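Fucolectin-related protein (Streptococcus pneumoniae, PDB 2WMF) is a family 98 glycoside hydrolase that probably cleaves host blood-group carbohydrate antigens. Local coordinates at residues A[268-271]-A[277-280]; A[270-275]-A[486-491]. All blocks are in the same frame, centred on the assembly; numbering follows the deposited sequence.

Contact 1: residues A[268-271]-A[277-280]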
loop_
_atom_site.group_PDB
_atom_site.type_symbol
_atom_site.label_atom_id
_atom_site.label_comp_id
_atom_site.label_asym_id
_atom_site.label_seq_id
_atom_site.Cartn_x
_atom_site.Cartn_y
_atom_site.Cartn_z
ATOM N N ALA A 268 12.463 -10.158 -3.746
ATOM C CA ALA A 268 12.000 -11.079 -2.714
ATOM C C ALA A 268 12.657 -10.803 -1.354
ATOM O O ALA A 268 12.629 -11.649 -0.447
ATOM C CB ALA A 268 12.216 -12.570 -3.187
ATOM N N SER A 269 13.179 -9.574 -1.203
ATOM C CA SER A 269 13.941 -9.204 -0.037
ATOM C C SER A 269 13.430 -8.002 0.788
ATOM O O SER A 269 13.953 -7.712 1.853
ATOM C CB SER A 269 15.416 -9.019 -0.407
ATOM O OG SER A 269 15.979 -10.239 -0.896
ATOM N N GLU A 270 12.391 -7.312 0.322
ATOM C CA GLU A 270 11.779 -6.263 1.164
ATOM C C GLU A 270 11.116 -6.971 2.368
ATOM O O GLU A 270 10.294 -7.886 2.157
ATOM C CB GLU A 270 10.729 -5.473 0.400
ATOM C CG GLU A 270 10.065 -4.429 1.300
ATOM C CD GLU A 270 9.145 -3.422 0.645
ATOM O OE1 GLU A 270 9.211 -3.232 -0.575
ATOM O OE2 GLU A 270 8.362 -2.783 1.440
ATOM N N PRO A 271 11.462 -6.581 3.602
ATOM C CA PRO A 271 10.869 -7.265 4.765
ATOM C C PRO A 271 9.332 -7.347 4.682
ATOM O O PRO A 271 8.648 -6.385 4.296
ATOM C CB PRO A 271 11.341 -6.425 5.937
ATOM C CG PRO A 271 12.632 -5.885 5.473
ATOM C CD PRO A 271 12.439 -5.560 4.025
ATOM N N MET A 277 3.714 -2.039 6.517
ATOM C CA MET A 277 3.909 -0.628 6.869
ATOM C C MET A 277 3.562 0.327 5.696
ATOM O O MET A 277 2.940 1.394 5.893
ATOM C CB MET A 277 5.326 -0.415 7.369
ATOM C CG MET A 277 5.570 -1.154 8.704
ATOM S SD MET A 277 7.303 -1.621 9.084
ATOM C CE MET A 277 8.068 -0.124 8.728
ATOM N N GLU A 278 3.937 -0.048 4.467
ATOM C CA GLU A 278 3.489 0.676 3.274
ATOM C C GLU A 278 1.927 0.705 3.178
ATOM O O GLU A 278 1.355 1.741 2.862
ATOM C CB GLU A 278 4.129 0.122 1.985
ATOM C CG GLU A 278 5.646 0.065 1.959
ATOM C CD GLU A 278 6.187 -0.026 0.557
ATOM O OE1 GLU A 278 5.630 0.622 -0.348
ATOM O OE2 GLU A 278 7.157 -0.788 0.323
ATOM N N MET A 279 1.278 -0.426 3.474
ATOM C CA MET A 279 -0.183 -0.448 3.492
ATOM C C MET A 279 -0.718 0.491 4.589
ATOM O O MET A 279 -1.711 1.190 4.383
ATOM C CB MET A 279 -0.739 -1.859 3.745
ATOM C CG MET A 279 -0.297 -2.905 2.676
ATOM S SD MET A 279 -0.712 -4.603 3.196
ATOM C CE MET A 279 -2.507 -4.606 3.111
ATOM N N MET A 280 -0.060 0.511 5.762
ATOM C CA MET A 280 -0.469 1.437 6.819
ATOM C C MET A 280 -0.461 2.920 6.393
ATOM O O MET A 280 -1.326 3.655 6.774
ATOM C CB MET A 280 0.422 1.272 8.041
ATOM C CG MET A 280 -0.057 2.049 9.256
ATOM S SD MET A 280 1.053 1.949 10.684
ATOM C CE MET A 280 0.705 0.284 11.232
#
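With chi1 at 178°, Glu270 swings CG opposite its backbone N and runs on extended toward the helix. Glu278 answers from helix 272-283 by turning CG away from its own carbonyl carbon (chi1 -55°), and also stays stretched beyond CG. The two side chains therefore approach from opposite directions and meet at their carboxylates, whose planes are only 6° apart. The close approach is between Glu270 OE2 and Glu278 OE2, 2.6 Å apart; Glu278 OE2 sits much nearer to that oxygen than to Glu270 OE1, which is 3.3 Å away.

Lys246, on the short helix 245-249, makes a salt bridge with Glu278 OE2 and a long, weak ion pair with Glu270 OE1, while Asn213 ND2 donates to Glu278 OE1. Trp247 packs on Glu270 and Pro364 on Glu278.

Next to Glu270, Pro271 takes the N-cap position of the helix that carries Glu278, so the contact joins the approach to a helix with its second turn. Loop and helix belong to the crossover between strands 237-243 and 289-293, the last two of an eight-stranded parallel barrel. Asn213 directly follows strand 207-212, placing the acid pair near the C-terminal strand ends, the side that bears the active site in (beta/alpha)8-barrel enzymes.

Contact 2: residues A[270-275]-A[486-491]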
loop_
_atom_site.group_PDB
_atom_site.type_symbol
_atom_site.label_atom_id
_atom_site.label_comp_id
_atom_site.label_asym_id
_atom_site.label_seq_id
_atom_site.Cartn_x
_atom_site.Cartn_y
_atom_site.Cartn_z
ATOM N N GLU A 270 12.391 -7.312 0.322
ATOM C CA GLU A 270 11.779 -6.263 1.164
ATOM C C GLU A 270 11.116 -6.971 2.368
ATOM O O GLU A 270 10.294 -7.886 2.157
ATOM C CB GLU A 270 10.729 -5.473 0.400
ATOM C CG GLU A 270 10.065 -4.429 1.300
ATOM C CD GLU A 270 9.145 -3.422 0.645
ATOM O OE1 GLU A 270 9.211 -3.232 -0.575
ATOM O OE2 GLU A 270 8.362 -2.783 1.440
ATOM N N PRO A 271 11.462 -6.581 3.602
ATOM C CA PRO A 271 10.869 -7.265 4.765
ATOM C C PRO A 271 9.332 -7.347 4.682
ATOM O O PRO A 271 8.648 -6.385 4.296
ATOM C CB PRO A 271 11.341 -6.425 5.937
ATOM C CG PRO A 271 12.632 -5.885 5.473
ATOM C CD PRO A 271 12.439 -5.560 4.025
ATOM N N GLU A 272 8.822 -8.519 5.031
ATOM C CA GLU A 272 7.359 -8.789 4.983
ATOM C C GLU A 272 6.549 -7.749 5.749
ATOM O O GLU A 272 5.561 -7.206 5.245
ATOM C CB GLU A 272 7.053 -10.198 5.510
ATOM C CG GLU A 272 7.564 -11.332 4.587
ATOM C CD GLU A 272 8.971 -11.819 4.791
ATOM O OE1 GLU A 272 9.832 -11.085 5.383
ATOM O OE2 GLU A 272 9.215 -12.987 4.348
ATOM N N SER A 273 6.959 -7.465 6.967
ATOM C CA SER A 273 6.233 -6.473 7.781
ATOM C C SER A 273 6.350 -5.068 7.192
ATOM O O SER A 273 5.482 -4.209 7.403
ATOM C CB SER A 273 6.753 -6.468 9.205
ATOM O OG SER A 273 8.141 -6.256 9.173
ATOM N N MET A 274 7.413 -4.814 6.435
ATOM C CA MET A 274 7.542 -3.498 5.814
ATOM C C MET A 274 6.514 -3.294 4.675
ATOM O O MET A 274 6.080 -2.161 4.419
ATOM C CB MET A 274 8.960 -3.238 5.305
ATOM C CG MET A 274 9.169 -1.869 4.637
ATOM S SD MET A 274 10.933 -1.654 4.192
ATOM C CE MET A 274 10.755 -0.301 3.025
ATOM N N ILE A 275 6.156 -4.373 3.992
ATOM C CA ILE A 275 5.051 -4.334 3.016
ATOM C C ILE A 275 3.753 -3.812 3.729
ATOM O O ILE A 275 3.047 -2.897 3.247
ATOM C CB ILE A 275 4.777 -5.690 2.394
ATOM C CG1 ILE A 275 5.975 -6.187 1.579
ATOM C CG2 ILE A 275 3.577 -5.623 1.431
ATOM C CD1 ILE A 275 5.906 -7.681 1.295
ATOM N N THR A 486 11.273 -12.822 7.513
ATOM C CA THR A 486 12.031 -14.072 7.332
ATOM C C THR A 486 13.498 -13.728 7.020
ATOM O O THR A 486 13.774 -12.684 6.416
ATOM C CB THR A 486 11.433 -14.945 6.208
ATOM O OG1 THR A 486 11.551 -14.249 4.938
ATOM C CG2 THR A 486 10.004 -15.331 6.521
ATOM N N ASP A 487 14.421 -14.620 7.385
ATOM C CA ASP A 487 15.824 -14.486 7.017
ATOM C C ASP A 487 15.992 -14.849 5.526
ATOM O O ASP A 487 15.638 -15.962 5.098
ATOM C CB ASP A 487 16.657 -15.426 7.897
ATOM C CG ASP A 487 18.134 -15.381 7.597
ATOM O OD1 ASP A 487 18.573 -14.435 6.903
ATOM O OD2 ASP A 487 18.840 -16.291 8.095
ATOM N N LYS A 488 16.512 -13.896 4.738
ATOM C CA LYS A 488 16.668 -14.074 3.295
ATOM C C LYS A 488 18.048 -14.636 2.934
ATOM O O LYS A 488 18.389 -14.742 1.753
ATOM C CB LYS A 488 16.492 -12.738 2.566
ATOM C CG LYS A 488 15.180 -11.918 2.921
ATOM C CD LYS A 488 13.947 -12.758 2.652
ATOM C CE LYS A 488 12.649 -12.004 2.904
ATOM N NZ LYS A 488 12.511 -11.418 4.268
ATOM N N THR A 489 18.857 -14.951 3.949
ATOM C CA THR A 489 20.231 -15.422 3.717
ATOM C C THR A 489 20.287 -16.676 2.818
ATOM O O THR A 489 21.103 -16.721 1.876
ATOM C CB THR A 489 20.964 -15.710 5.092
ATOM O OG1 THR A 489 20.967 -14.523 5.906
ATOM C CG2 THR A 489 22.389 -16.175 4.836
ATOM N N ALA A 490 19.435 -17.676 3.067
ATOM C CA ALA A 490 19.483 -18.895 2.244
ATOM C C ALA A 490 19.292 -18.586 0.744
ATOM O O ALA A 490 20.016 -19.092 -0.118
ATOM C CB ALA A 490 18.476 -19.921 2.712
ATOM N N MET A 491 18.322 -17.724 0.437
ATOM C CA MET A 491 18.031 -17.420 -0.940
ATOM C C MET A 491 19.256 -16.733 -1.585
ATOM O O MET A 491 19.649 -17.036 -2.743
ATOM C CB MET A 491 16.790 -16.508 -1.013
ATOM C CG MET A 491 16.439 -16.063 -2.425
ATOM S SD MET A 491 14.963 -15.026 -2.445
ATOM C CE MET A 491 15.524 -13.700 -1.341
#
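Glu272 lays its carboxylate across Thr486, OE2 lying 3.3 Å from the methyl carbon CG2 of Thr486, while the end of Lys488 comes in from the opposite direction. A bend at chi2 (88°) turns the carboxylate out of the line of its own chain, and each oxygen then finds donors on segment 486-491. Thr486 OG1 donates to the syn lone pair of Glu272 OE2, 2.7 Å away. The backbone Thr486 N reaches Glu272 OE1 at 3.1 Å in a fairly straight bond (159°), coming from above the carboxylate plane. Lys488 NZ approaches that same OE1 from the other face, 2.9 Å away, and completes a salt bridge. Tyr519 OH adds a further bond to Glu272 OE2.

Lys488 folds back to get there, bending at chi2 and at chi4. Its ammonium group also donates to Thr486 O at 2.8 Å and to Thr486 OG1 at 3.1 Å, so the threonine hydroxyl accepts from the lysine while giving to the glutamate. Beyond this cluster Asp487 OD1 caps helix 489-493, taking bonds from both Thr489 N and Thr489 OG1.

Glu272 stands in the first turn of helix 272-283, where a negative charge is probably favoured by the helix end. Acid and amine are both buried, but two bonds at each oxygen of Glu272 and three acceptors around Lys488 NZ would probably favour the charged forms and offset much of the cost of burial.

How the contacts relate
The two contacts start from the same piece of chain, sharing Glu270 and Pro271, and both use helix 272-283; their centres lie about 9 Å apart. Contact 1 is local, linking the loop before the helix to the helix's own second turn through one pair of side chains, whereas contact 2 ties the helix's start to residues 486-491, which follow strand 477-482 of the C-terminal antiparallel sheets. They also touch directly: Ala268 O lies 3.4 Å from Lys488 CE, and Ser269 OG 3.5 Å from Met491 CE. Contact 1 thus holds the crossover between the last two barrel strands to itself, and contact 2 ties it to the C-terminal part of the chain.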